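Local coordinates for protein integral membrane indolylacetylinositol arabinosyltransferase EmbC (Mycolicibacterium smegmatis, PDB 7BVE) that probably polymerises arabinose into the arabinan of the mycobacterial cell envelope as a membrane-embedded arabinosyltransferase, and binds the drug ethambutol, at residues R16-I20 with W456-P461; A278-L284 with W965-L969; A610-F614 with L654-L659; A742-L747 with P942-E947. One frame throughout, in Å; residues are numbered along the deposited sequence.

Contact 1: residues R16-I20 with W456-P461; sequences RLVAI and WALLAP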
loop_
_atom_site.group_PDB
_atom_site.type_symbol
_atom_site.label_atom_id
_atom_site.label_comp_id
_atom_site.label_asym_id
_atom_site.label_seq_id
_atom_site.Cartn_x
_atom_site.Cartn_y
_atom_site.Cartn_z
ATOM N N ARG A 16 56.066 21.733 3.929
ATOM C CA ARG A 16 55.858 20.455 4.582
ATOM C C ARG A 16 55.657 20.612 6.081
ATOM O O ARG A 16 54.981 19.781 6.695
ATOM C CB ARG A 16 57.045 19.532 4.287
ATOM C CG ARG A 16 56.872 18.093 4.697
ATOM C CD ARG A 16 58.120 17.292 4.399
ATOM N NE ARG A 16 59.278 17.861 5.079
ATOM C CZ ARG A 16 59.588 17.647 6.354
ATOM N NH1 ARG A 16 60.665 18.219 6.873
ATOM N NH2 ARG A 16 58.829 16.865 7.111
ATOM N N LEU A 17 56.200 21.673 6.680
ATOM C CA LEU A 17 55.913 21.979 8.079
ATOM C C LEU A 17 54.576 22.685 8.268
ATOM O O LEU A 17 53.836 22.373 9.214
ATOM C CB LEU A 17 57.018 22.851 8.669
ATOM C CG LEU A 17 58.383 22.206 8.858
ATOM C CD1 LEU A 17 59.380 23.256 9.290
ATOM C CD2 LEU A 17 58.287 21.107 9.888
ATOM N N VAL A 18 54.282 23.650 7.392
ATOM C CA VAL A 18 53.055 24.439 7.473
ATOM C C VAL A 18 51.830 23.551 7.306
ATOM O O VAL A 18 50.825 23.724 8.006
ATOM C CB VAL A 18 53.100 25.575 6.432
ATOM C CG1 VAL A 18 51.763 26.222 6.251
ATOM C CG2 VAL A 18 54.078 26.632 6.870
ATOM N N ALA A 19 51.924 22.544 6.436
ATOM C CA ALA A 19 50.807 21.632 6.203
ATOM C C ALA A 19 50.481 20.823 7.451
ATOM O O ALA A 19 49.316 20.742 7.855
ATOM C CB ALA A 19 51.126 20.709 5.030
ATOM N N ILE A 20 51.511 20.291 8.117
ATOM C CA ILE A 20 51.316 19.487 9.325
ATOM C C ILE A 20 50.741 20.338 10.450
ATOM O O ILE A 20 49.739 19.968 11.080
ATOM C CB ILE A 20 52.640 18.833 9.754
ATOM C CG1 ILE A 20 53.138 17.864 8.692
ATOM C CG2 ILE A 20 52.477 18.103 11.063
ATOM C CD1 ILE A 20 54.537 17.374 8.958
ATOM N N TRP A 456 52.269 12.390 7.462
ATOM C CA TRP A 456 51.605 13.495 8.145
ATOM C C TRP A 456 51.344 14.655 7.198
ATOM O O TRP A 456 50.255 15.240 7.204
ATOM C CB TRP A 456 52.446 13.963 9.329
ATOM C CG TRP A 456 52.395 13.068 10.519
ATOM C CD1 TRP A 456 51.565 12.005 10.716
ATOM C CD2 TRP A 456 53.206 13.164 11.692
ATOM N NE1 TRP A 456 51.812 11.431 11.936
ATOM C CE2 TRP A 456 52.816 12.125 12.555
ATOM C CE3 TRP A 456 54.229 14.030 12.094
ATOM C CZ2 TRP A 456 53.412 11.925 13.796
ATOM C CZ3 TRP A 456 54.819 13.832 13.326
ATOM C CH2 TRP A 456 54.409 12.789 14.164
ATOM N N ALA A 457 52.322 14.966 6.341
ATOM C CA ALA A 457 52.204 16.099 5.431
ATOM C C ALA A 457 51.162 15.864 4.350
ATOM O O ALA A 457 50.651 16.823 3.769
ATOM C CB ALA A 457 53.552 16.393 4.789
ATOM N N LEU A 458 50.835 14.610 4.062
ATOM C CA LEU A 458 49.815 14.310 3.072
ATOM C C LEU A 458 48.469 13.966 3.685
ATOM O O LEU A 458 47.474 13.941 2.959
ATOM C CB LEU A 458 50.257 13.150 2.173
ATOM C CG LEU A 458 51.481 13.352 1.288
ATOM C CD1 LEU A 458 51.785 12.077 0.548
ATOM C CD2 LEU A 458 51.278 14.486 0.320
ATOM N N LEU A 459 48.399 13.697 4.985
ATOM C CA LEU A 459 47.141 13.274 5.573
ATOM C C LEU A 459 46.606 14.191 6.666
ATOM O O LEU A 459 45.519 13.925 7.186
ATOM C CB LEU A 459 47.270 11.844 6.113
ATOM C CG LEU A 459 47.458 10.767 5.039
ATOM C CD1 LEU A 459 47.732 9.419 5.666
ATOM C CD2 LEU A 459 46.245 10.687 4.136
ATOM N N ALA A 460 47.319 15.250 7.038
ATOM C CA ALA A 460 46.734 16.235 7.945
ATOM C C ALA A 460 45.807 17.255 7.261
ATOM O O ALA A 460 44.758 17.576 7.848
ATOM C CB ALA A 460 47.840 16.938 8.738
ATOM N N PRO A 461 46.110 17.805 6.063
ATOM C CA PRO A 461 45.090 18.632 5.400
ATOM C C PRO A 461 43.838 17.880 4.988
ATOM O O PRO A 461 42.777 18.503 4.874
ATOM C CB PRO A 461 45.828 19.187 4.179
ATOM C CG PRO A 461 47.203 19.191 4.551
ATOM C CD PRO A 461 47.399 17.972 5.354
#

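Contact 2: residues A278-L284 with W965-L969; sequences ADDGYIL and WLVGL. With 95E (Ethambutol), chain G.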
loop_
_atom_site.group_PDB
_atom_site.type_symbol
_atom_site.label_atom_id
_atom_site.label_comp_id
_atom_site.label_asym_id
_atom_site.label_seq_id
_atom_site.Cartn_x
_atom_site.Cartn_y
_atom_site.Cartn_z
ATOM N N ALA A 278 5.830 20.371 -3.238
ATOM C CA ALA A 278 4.939 20.513 -2.095
ATOM C C ALA A 278 5.516 21.443 -1.037
ATOM O O ALA A 278 4.788 22.258 -0.462
ATOM C CB ALA A 278 4.642 19.144 -1.491
ATOM N N ASP A 279 6.816 21.348 -0.774
ATOM C CA ASP A 279 7.436 22.055 0.341
ATOM C C ASP A 279 8.148 23.306 -0.161
ATOM O O ASP A 279 9.368 23.372 -0.247
ATOM C CB ASP A 279 8.390 21.127 1.067
ATOM C CG ASP A 279 7.683 19.969 1.704
ATOM O OD1 ASP A 279 6.515 20.143 2.098
ATOM O OD2 ASP A 279 8.277 18.881 1.801
ATOM N N ASP A 280 7.366 24.316 -0.478
ATOM C CA ASP A 280 7.912 25.628 -0.779
ATOM C C ASP A 280 7.423 26.691 0.180
ATOM O O ASP A 280 8.206 27.545 0.599
ATOM C CB ASP A 280 7.556 26.041 -2.204
ATOM C CG ASP A 280 8.210 25.174 -3.236
ATOM O OD1 ASP A 280 9.278 24.601 -2.944
ATOM O OD2 ASP A 280 7.658 25.069 -4.347
ATOM N N GLY A 281 6.143 26.654 0.544
ATOM C CA GLY A 281 5.653 27.565 1.556
ATOM C C GLY A 281 6.176 27.224 2.931
ATOM O O GLY A 281 6.349 28.105 3.774
ATOM N N TYR A 282 6.471 25.943 3.150
ATOM C CA TYR A 282 7.093 25.457 4.373
ATOM C C TYR A 282 8.440 26.134 4.602
ATOM O O TYR A 282 8.660 26.814 5.613
ATOM C CB TYR A 282 7.263 23.945 4.244
ATOM C CG TYR A 282 7.505 23.197 5.521
ATOM C CD1 TYR A 282 8.775 23.034 6.025
ATOM C CD2 TYR A 282 6.452 22.679 6.243
ATOM C CE1 TYR A 282 8.982 22.358 7.201
ATOM C CE2 TYR A 282 6.653 21.999 7.413
ATOM C CZ TYR A 282 7.915 21.849 7.889
ATOM O OH TYR A 282 8.111 21.173 9.062
ATOM N N ILE A 283 9.335 25.998 3.624
ATOM C CA ILE A 283 10.681 26.551 3.704
ATOM C C ILE A 283 10.664 28.072 3.629
ATOM O O ILE A 283 11.464 28.736 4.297
ATOM C CB ILE A 283 11.536 25.913 2.597
ATOM C CG1 ILE A 283 11.632 24.413 2.832
ATOM C CG2 ILE A 283 12.929 26.487 2.551
ATOM C CD1 ILE A 283 12.219 23.672 1.695
ATOM N N LEU A 284 9.738 28.654 2.868
ATOM C CA LEU A 284 9.679 30.109 2.787
ATOM C C LEU A 284 9.206 30.724 4.098
ATOM O O LEU A 284 9.733 31.755 4.529
ATOM C CB LEU A 284 8.776 30.528 1.632
ATOM C CG LEU A 284 8.704 32.022 1.329
ATOM C CD1 LEU A 284 10.049 32.549 0.898
ATOM C CD2 LEU A 284 7.664 32.290 0.271
ATOM N N TRP A 965 1.103 24.984 5.663
ATOM C CA TRP A 965 2.395 24.706 5.057
ATOM C C TRP A 965 2.313 24.452 3.560
ATOM O O TRP A 965 3.353 24.269 2.923
ATOM C CB TRP A 965 3.072 23.533 5.759
ATOM C CG TRP A 965 2.384 22.228 5.674
ATOM C CD1 TRP A 965 1.473 21.736 6.541
ATOM C CD2 TRP A 965 2.581 21.220 4.681
ATOM N NE1 TRP A 965 1.070 20.491 6.148
ATOM C CE2 TRP A 965 1.739 20.150 5.006
ATOM C CE3 TRP A 965 3.384 21.122 3.542
ATOM C CZ2 TRP A 965 1.672 19.000 4.237
ATOM C CZ3 TRP A 965 3.316 19.983 2.785
ATOM C CH2 TRP A 965 2.467 18.937 3.133
ATOM N N LEU A 966 1.118 24.442 2.986
ATOM C CA LEU A 966 0.934 24.460 1.544
ATOM C C LEU A 966 0.724 25.863 1.003
ATOM O O LEU A 966 1.300 26.217 -0.025
ATOM C CB LEU A 966 -0.259 23.593 1.158
ATOM C CG LEU A 966 -0.113 22.082 1.240
ATOM C CD1 LEU A 966 -1.458 21.448 1.101
ATOM C CD2 LEU A 966 0.760 21.614 0.116
ATOM N N VAL A 967 -0.060 26.684 1.690
ATOM C CA VAL A 967 -0.450 27.994 1.162
ATOM C C VAL A 967 0.634 28.975 1.594
ATOM O O VAL A 967 0.449 29.850 2.440
ATOM C CB VAL A 967 -1.851 28.386 1.635
ATOM C CG1 VAL A 967 -2.820 27.539 0.964
ATOM C CG2 VAL A 967 -2.052 28.065 3.093
ATOM N N GLY A 968 1.779 28.881 0.942
ATOM C CA GLY A 968 2.833 29.801 1.306
ATOM C C GLY A 968 3.460 30.520 0.142
ATOM O O GLY A 968 3.965 31.632 0.284
ATOM N N LEU A 969 3.427 29.884 -1.021
ATOM C CA LEU A 969 4.032 30.434 -2.217
ATOM C C LEU A 969 2.991 31.051 -3.136
ATOM O O LEU A 969 3.354 31.793 -4.052
ATOM C CB LEU A 969 4.811 29.338 -2.952
ATOM C CG LEU A 969 5.932 29.725 -3.910
ATOM C CD1 LEU A 969 7.105 30.268 -3.120
ATOM C CD2 LEU A 969 6.357 28.548 -4.740
HETATM C C2 95E G . 11.283 19.645 7.358
HETATM O O12 95E G . 5.355 16.348 2.284
HETATM C C11 95E G . 6.387 16.562 2.825
HETATM C C10 95E G . 6.440 16.888 4.318
HETATM C C13 95E G . 5.058 17.240 4.856
HETATM C C14 95E G . 4.534 16.190 5.830
HETATM N N9 95E G . 7.325 18.010 4.544
HETATM C C8 95E G . 8.634 17.486 4.860
HETATM C C7 95E G . 9.282 18.332 5.946
HETATM N N6 95E G . 9.926 19.483 5.358
HETATM C C3 95E G . 11.285 19.502 5.842
HETATM O O1 95E G . 11.550 18.706 8.025
HETATM C C4 95E G . 12.010 20.676 5.208
HETATM C C5 95E G . 11.479 20.925 3.803
#

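Contact 3: residues A610-F614 with L654-L659; sequences AAVLF and LSVLAL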
loop_
_atom_site.group_PDB
_atom_site.type_symbol
_atom_site.label_atom_id
_atom_site.label_comp_id
_atom_site.label_asym_id
_atom_site.label_seq_id
_atom_site.Cartn_x
_atom_site.Cartn_y
_atom_site.Cartn_z
ATOM N N ALA A 610 11.483 -2.714 -27.476
ATOM C CA ALA A 610 10.261 -3.212 -26.852
ATOM C C ALA A 610 10.244 -2.951 -25.351
ATOM O O ALA A 610 9.185 -2.677 -24.777
ATOM C CB ALA A 610 10.101 -4.700 -27.129
ATOM N N ALA A 611 11.405 -3.022 -24.695
ATOM C CA ALA A 611 11.462 -2.725 -23.262
ATOM C C ALA A 611 11.211 -1.246 -22.980
ATOM O O ALA A 611 10.568 -0.895 -21.976
ATOM C CB ALA A 611 12.811 -3.149 -22.694
ATOM N N VAL A 612 11.716 -0.371 -23.857
ATOM C CA VAL A 612 11.420 1.061 -23.767
ATOM C C VAL A 612 9.922 1.313 -23.897
ATOM O O VAL A 612 9.327 2.053 -23.100
ATOM C CB VAL A 612 12.216 1.837 -24.833
ATOM C CG1 VAL A 612 11.782 3.273 -24.880
ATOM C CG2 VAL A 612 13.688 1.770 -24.538
ATOM N N LEU A 613 9.284 0.679 -24.888
ATOM C CA LEU A 613 7.835 0.821 -25.054
ATOM C C LEU A 613 7.051 0.245 -23.882
ATOM O O LEU A 613 5.985 0.764 -23.544
ATOM C CB LEU A 613 7.381 0.155 -26.346
ATOM C CG LEU A 613 7.692 0.856 -27.656
ATOM C CD1 LEU A 613 7.382 -0.064 -28.791
ATOM C CD2 LEU A 613 6.836 2.080 -27.749
ATOM N N PHE A 614 7.571 -0.792 -23.227
ATOM C CA PHE A 614 6.863 -1.363 -22.086
ATOM C C PHE A 614 6.904 -0.444 -20.871
ATOM O O PHE A 614 5.887 -0.274 -20.187
ATOM C CB PHE A 614 7.430 -2.732 -21.731
ATOM C CG PHE A 614 6.739 -3.375 -20.572
ATOM C CD1 PHE A 614 5.458 -3.870 -20.709
ATOM C CD2 PHE A 614 7.365 -3.480 -19.343
ATOM C CE1 PHE A 614 4.814 -4.452 -19.645
ATOM C CE2 PHE A 614 6.723 -4.062 -18.276
ATOM C CZ PHE A 614 5.449 -4.548 -18.429
ATOM N N LEU A 654 1.937 -1.954 -29.091
ATOM C CA LEU A 654 3.171 -1.703 -29.834
ATOM C C LEU A 654 4.349 -2.484 -29.256
ATOM O O LEU A 654 5.230 -2.926 -30.001
ATOM C CB LEU A 654 3.480 -0.211 -29.848
ATOM C CG LEU A 654 2.542 0.664 -30.666
ATOM C CD1 LEU A 654 2.864 2.113 -30.441
ATOM C CD2 LEU A 654 2.679 0.320 -32.125
ATOM N N SER A 655 4.371 -2.682 -27.936
ATOM C CA SER A 655 5.435 -3.471 -27.317
ATOM C C SER A 655 5.358 -4.940 -27.722
ATOM O O SER A 655 6.387 -5.573 -28.012
ATOM C CB SER A 655 5.356 -3.334 -25.804
ATOM O OG SER A 655 6.331 -4.138 -25.182
ATOM N N VAL A 656 4.144 -5.495 -27.767
ATOM C CA VAL A 656 3.966 -6.882 -28.198
ATOM C C VAL A 656 4.324 -7.041 -29.675
ATOM O O VAL A 656 4.943 -8.038 -30.078
ATOM C CB VAL A 656 2.529 -7.338 -27.890
ATOM C CG1 VAL A 656 2.247 -8.712 -28.441
ATOM C CG2 VAL A 656 2.306 -7.341 -26.395
ATOM N N LEU A 657 3.996 -6.038 -30.493
ATOM C CA LEU A 657 4.365 -6.084 -31.906
ATOM C C LEU A 657 5.879 -6.016 -32.103
ATOM O O LEU A 657 6.428 -6.687 -32.987
ATOM C CB LEU A 657 3.675 -4.949 -32.651
ATOM C CG LEU A 657 3.924 -4.834 -34.148
ATOM C CD1 LEU A 657 3.434 -6.069 -34.861
ATOM C CD2 LEU A 657 3.237 -3.597 -34.682
ATOM N N ALA A 658 6.572 -5.234 -31.273
ATOM C CA ALA A 658 8.029 -5.183 -31.359
ATOM C C ALA A 658 8.662 -6.504 -30.933
ATOM O O ALA A 658 9.684 -6.918 -31.497
ATOM C CB ALA A 658 8.565 -4.031 -30.518
ATOM N N LEU A 659 8.059 -7.194 -29.957
ATOM C CA LEU A 659 8.544 -8.531 -29.604
ATOM C C LEU A 659 8.347 -9.526 -30.742
ATOM O O LEU A 659 9.192 -10.401 -30.959
ATOM C CB LEU A 659 7.854 -9.050 -28.347
ATOM C CG LEU A 659 8.260 -8.451 -27.012
ATOM C CD1 LEU A 659 7.383 -9.009 -25.920
ATOM C CD2 LEU A 659 9.707 -8.768 -26.742
#

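Contact 4: residues A742-L747 with P942-E947; sequences ANAGML and PPRIPE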
loop_
_atom_site.group_PDB
_atom_site.type_symbol
_atom_site.label_atom_id
_atom_site.label_comp_id
_atom_site.label_asym_id
_atom_site.label_seq_id
_atom_site.Cartn_x
_atom_site.Cartn_y
_atom_site.Cartn_z
ATOM N N ALA A 742 -21.750 39.801 5.740
ATOM C CA ALA A 742 -22.660 38.958 4.974
ATOM C C ALA A 742 -24.113 39.392 5.080
ATOM O O ALA A 742 -24.991 38.658 4.625
ATOM C CB ALA A 742 -22.531 37.501 5.412
ATOM N N ASN A 743 -24.391 40.556 5.663
ATOM C CA ASN A 743 -25.745 41.071 5.803
ATOM C C ASN A 743 -25.987 42.285 4.921
ATOM O O ASN A 743 -26.967 43.006 5.120
ATOM C CB ASN A 743 -26.025 41.439 7.257
ATOM C CG ASN A 743 -25.914 40.261 8.184
ATOM O OD1 ASN A 743 -25.041 40.220 9.049
ATOM N ND2 ASN A 743 -26.801 39.291 8.014
ATOM N N ALA A 744 -25.109 42.530 3.953
ATOM C CA ALA A 744 -25.116 43.799 3.237
ATOM C C ALA A 744 -26.062 43.780 2.040
ATOM O O ALA A 744 -27.020 44.556 1.988
ATOM C CB ALA A 744 -23.694 44.152 2.794
ATOM N N GLY A 745 -25.811 42.899 1.078
ATOM C CA GLY A 745 -26.539 42.960 -0.171
ATOM C C GLY A 745 -27.773 42.091 -0.263
ATOM O O GLY A 745 -27.981 41.428 -1.281
ATOM N N MET A 746 -28.601 42.082 0.778
ATOM C CA MET A 746 -29.860 41.349 0.744
ATOM C C MET A 746 -30.850 42.066 -0.161
ATOM O O MET A 746 -30.996 43.288 -0.086
ATOM C CB MET A 746 -30.439 41.213 2.150
ATOM C CG MET A 746 -29.683 40.280 3.070
ATOM S SD MET A 746 -29.839 38.559 2.579
ATOM C CE MET A 746 -28.676 37.778 3.686
ATOM N N LEU A 747 -31.530 41.305 -1.015
ATOM C CA LEU A 747 -32.493 41.893 -1.930
ATOM C C LEU A 747 -33.773 42.264 -1.186
ATOM O O LEU A 747 -34.018 41.830 -0.057
ATOM C CB LEU A 747 -32.799 40.931 -3.077
ATOM C CG LEU A 747 -31.658 40.645 -4.055
ATOM C CD1 LEU A 747 -32.033 39.547 -5.023
ATOM C CD2 LEU A 747 -31.289 41.901 -4.805
ATOM N N PRO A 942 -32.919 33.853 2.316
ATOM C CA PRO A 942 -33.245 34.676 1.166
ATOM C C PRO A 942 -32.066 35.098 0.267
ATOM O O PRO A 942 -30.972 35.005 0.703
ATOM C CB PRO A 942 -33.973 35.844 1.816
ATOM C CG PRO A 942 -33.390 35.925 3.175
ATOM C CD PRO A 942 -33.072 34.513 3.577
ATOM N N PRO A 943 -32.291 35.471 -1.013
ATOM C CA PRO A 943 -31.256 35.873 -1.960
ATOM C C PRO A 943 -30.453 37.106 -1.563
ATOM O O PRO A 943 -30.987 38.005 -1.013
ATOM C CB PRO A 943 -32.034 36.398 -3.146
ATOM C CG PRO A 943 -33.232 35.568 -3.116
ATOM C CD PRO A 943 -33.581 35.517 -1.650
ATOM N N ARG A 944 -29.270 37.189 -2.129
ATOM C CA ARG A 944 -28.255 38.143 -1.733
ATOM C C ARG A 944 -27.334 38.404 -2.911
ATOM O O ARG A 944 -26.923 37.467 -3.598
ATOM C CB ARG A 944 -27.483 37.578 -0.539
ATOM C CG ARG A 944 -26.426 38.454 0.048
ATOM C CD ARG A 944 -25.805 37.737 1.217
ATOM N NE ARG A 944 -25.123 36.520 0.803
ATOM C CZ ARG A 944 -24.677 35.600 1.646
ATOM N NH1 ARG A 944 -24.064 34.516 1.210
ATOM N NH2 ARG A 944 -24.850 35.765 2.939
ATOM N N ILE A 945 -27.036 39.675 -3.160
ATOM C CA ILE A 945 -25.954 40.033 -4.075
ATOM C C ILE A 945 -24.808 40.586 -3.238
ATOM O O ILE A 945 -24.895 41.712 -2.725
ATOM C CB ILE A 945 -26.398 41.035 -5.147
ATOM C CG1 ILE A 945 -27.387 40.371 -6.096
ATOM C CG2 ILE A 945 -25.217 41.492 -5.959
ATOM C CD1 ILE A 945 -27.996 41.311 -7.080
ATOM N N PRO A 946 -23.740 39.822 -3.049
ATOM C CA PRO A 946 -22.678 40.239 -2.137
ATOM C C PRO A 946 -21.834 41.374 -2.690
ATOM O O PRO A 946 -21.673 41.526 -3.901
ATOM C CB PRO A 946 -21.848 38.967 -1.982
ATOM C CG PRO A 946 -22.142 38.175 -3.168
ATOM C CD PRO A 946 -23.556 38.437 -3.495
ATOM N N GLU A 947 -21.301 42.180 -1.776
ATOM C CA GLU A 947 -20.393 43.275 -2.097
ATOM C C GLU A 947 -18.986 42.823 -1.744
ATOM O O GLU A 947 -18.654 42.680 -0.563
ATOM C CB GLU A 947 -20.777 44.536 -1.336
ATOM C CG GLU A 947 -22.113 45.093 -1.743
ATOM C CD GLU A 947 -22.505 46.294 -0.928
ATOM O OE1 GLU A 947 -21.781 46.613 0.036
ATOM O OE2 GLU A 947 -23.537 46.916 -1.245
#

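Contact 1: residues R16-I20 with W456-P461
Ile20 lies against the first turn of helix 456-467, and its side chain accounts for the largest share of the surface that segment 16-20 buries here. From CB, the CG1 branch leaves beside the backbone N (chi1 -63°), a torsion that carries it to the neighbouring helix rather than back over its own carbonyl. CG1 rests on the main chain, with Ala457 N 3.8 Å away, and it also faces Trp456 CB at 4.0 Å. The tip, CD1, continues to the same Trp456 CB, also at 4.0 Å, while the indole itself is directed away. One turn earlier, Arg16 gives only its aliphatic part: CG meets Ala457 CB at 3.7 Å. Ala457 is thus a small apolar step touched by both Arg16 and Ile20, which meet it from directions about at right angles. Further on, Ala19 CB comes to 4.2 Å from Pro461 CG, where helix 456-467 bends because the proline nitrogen makes no bond to the preceding turn. Helix 214-238 lies behind this end, with Ala233 touching Ala19 and Leu234 touching Pro461. The axes of the two segments approach to 8.3 Å at 38°, pointing broadly the same way. Such alanine-lined, apolar crossing of neighbouring helices is characteristic of membrane helix bundles, and here it joins the N-terminal helix to the GT-C-type bundle.

Contact 2: residues A278-L284 with W965-L969
The ethambutol pocket is built partly at this contact, where Asp279 and Tyr282 come up against Trp965. Asp279 OD1 is 3.3 Å from Trp965 CZ3, with the carboxylate and indole planes 51° apart, while its OD2 is 3.0 Å from ethambutol N9 and forms a salt bridge with Arg383. The drug's C13 lies over one face of the indole, 3.5 Å above the plane and displaced toward the rim; Leu966 CG covers the opposite face. Trp965 has chi1 63°, with CG between its backbone N and carbonyl carbon, which swings the ring up to the drug, and a bond from NE1 to Asn1001 O helps to fix its rotation. Its CB meets the edge of the Tyr282 ring, 3.5 Å from CD2, and ethambutol N6 stands over one face of that same ring. The drug is therefore held at the seam between the GT-C-type membrane domain, which supplies residues 278-284 at the start of helix 281-293, and the C-terminal domain, which supplies the loop 965-969. Behind the pocket the two backbones come together at paired glycines, Gly281 CA and Gly968 CA being 3.6 Å apart. Asp280 lays its CB against Leu969 CD2, while its OD1 accepts from Leu382 N. Beyond them, Leu284 CD2 meets Leu969 CD1 at 4.0 Å, the two side chains crossing at about a right angle.

Contact 3: residues A610-F614 with L654-L659
Ala610 and Leu613 form two bumps on helix 602-619 that fit the relief of helix 647-668. Ala610 CB fits between Ala658 CB, 3.8 Å away, and Leu659 CD2, with Ser655 O at its base. One turn along, the longer Leu613 reaches into the dip above Leu654 and Ser655: its CD1 comes within 4.0 Å of Leu654 CB and close to Leu654 O, while its CB rests against Ser655 CB at 4.1 Å. Ala658 is small enough to border both bumps. The segment axes run nearly antiparallel, at 167°, and come as near as 8.4 Å, a closeness that agrees with alanine and serine filling the centre. Ser655 fills its own hollow, between Ala610 and Phe614. With OG anti to the backbone N (chi1 177°), it donates to Ala610 O at 3.2 Å, from a position tilted 34° out of the carbonyl plane. That oxygen already takes the helical bond of Phe614 N at 2.9 Å, and the two donors arrive from opposite faces of its plane. Phe614 itself gives only CB to this interface; its ring is directed away, and the residue packs on Met566 of the second subunit. Between two predicted transmembrane helices, the chemistry implies that the buried serine hydroxyl is satisfied by a backbone carbonyl, adding one directional bond to an otherwise apolar interface.

Contact 4: residues A742-L747 with P942-E947
Gly745 O accepts a backbone bond from Ile945 N at 2.7 Å, joining the two loops. Its donor lies 23° out of the carbonyl plane, and the N-H is moderately bent, at 152°. Two residues on, Leu747 N reaches Pro943 O at 3.3 Å, straight but long and therefore weak. Between these bonds Met746 and Arg944 form a single antiparallel bridge, a non-hydrogen-bonded pair with its CA atoms 4.4 Å apart. CA-H...O contacts accompany the bridge: Gly745 CA approaches Ile945 O at 3.3 Å, and Arg944 CA approaches Gly745 O. Gly745 is also the centre of an inverse gamma turn, which probably helps to set the direction of its carbonyl.

Side chains form the next layer. Arg944 runs out past the Gly745 carbonyl, with CG anti to its N (chi1 -178°), then bends at chi3 so that NH2 gives a weak bond to Ala742 O, which lies near the guanidinium plane at its edge. Met746 doubles back at chi2, setting CE 3.8 Å from Arg944 CD. Leu747 turns its branches apart: CD1 packs on Pro943 CB at 3.7 Å and CD2 on Ile945 CD1 at 4.0 Å.

Further out, Arg944 makes backbone bonds to Val864, and Tyr851 covers Leu747 and Pro943. Both loops lead into short strands, 748-749 and 949-950, of two different sheets. An isolated antiparallel bridge between connecting loops, backed by sheet strands, fits the beta-rich C-terminal domain, whose family is related to galactose-binding-type modules.

From the N terminus, helix 14-32 is the first element engaged, and contact 1 closes when the chain returns at 456-461, tying that helix to the membrane bundle. Contact 2 opens before this, at 278-284, and closes only at 965-969, so contacts 1 and 2 cross. Within the long loop of contact 2 lie contact 3, a short closure between two membrane helices, and then contact 4, a closure wholly inside the C-terminal domain; they follow one another in series. Of the four, contact 2 joins the GT-C-type membrane domain to the C-terminal domain, and its centre is about 5 Å from that of the chain. The centres of contacts 1 and 4 are about 81 Å apart, on opposite sides of the chain's centre.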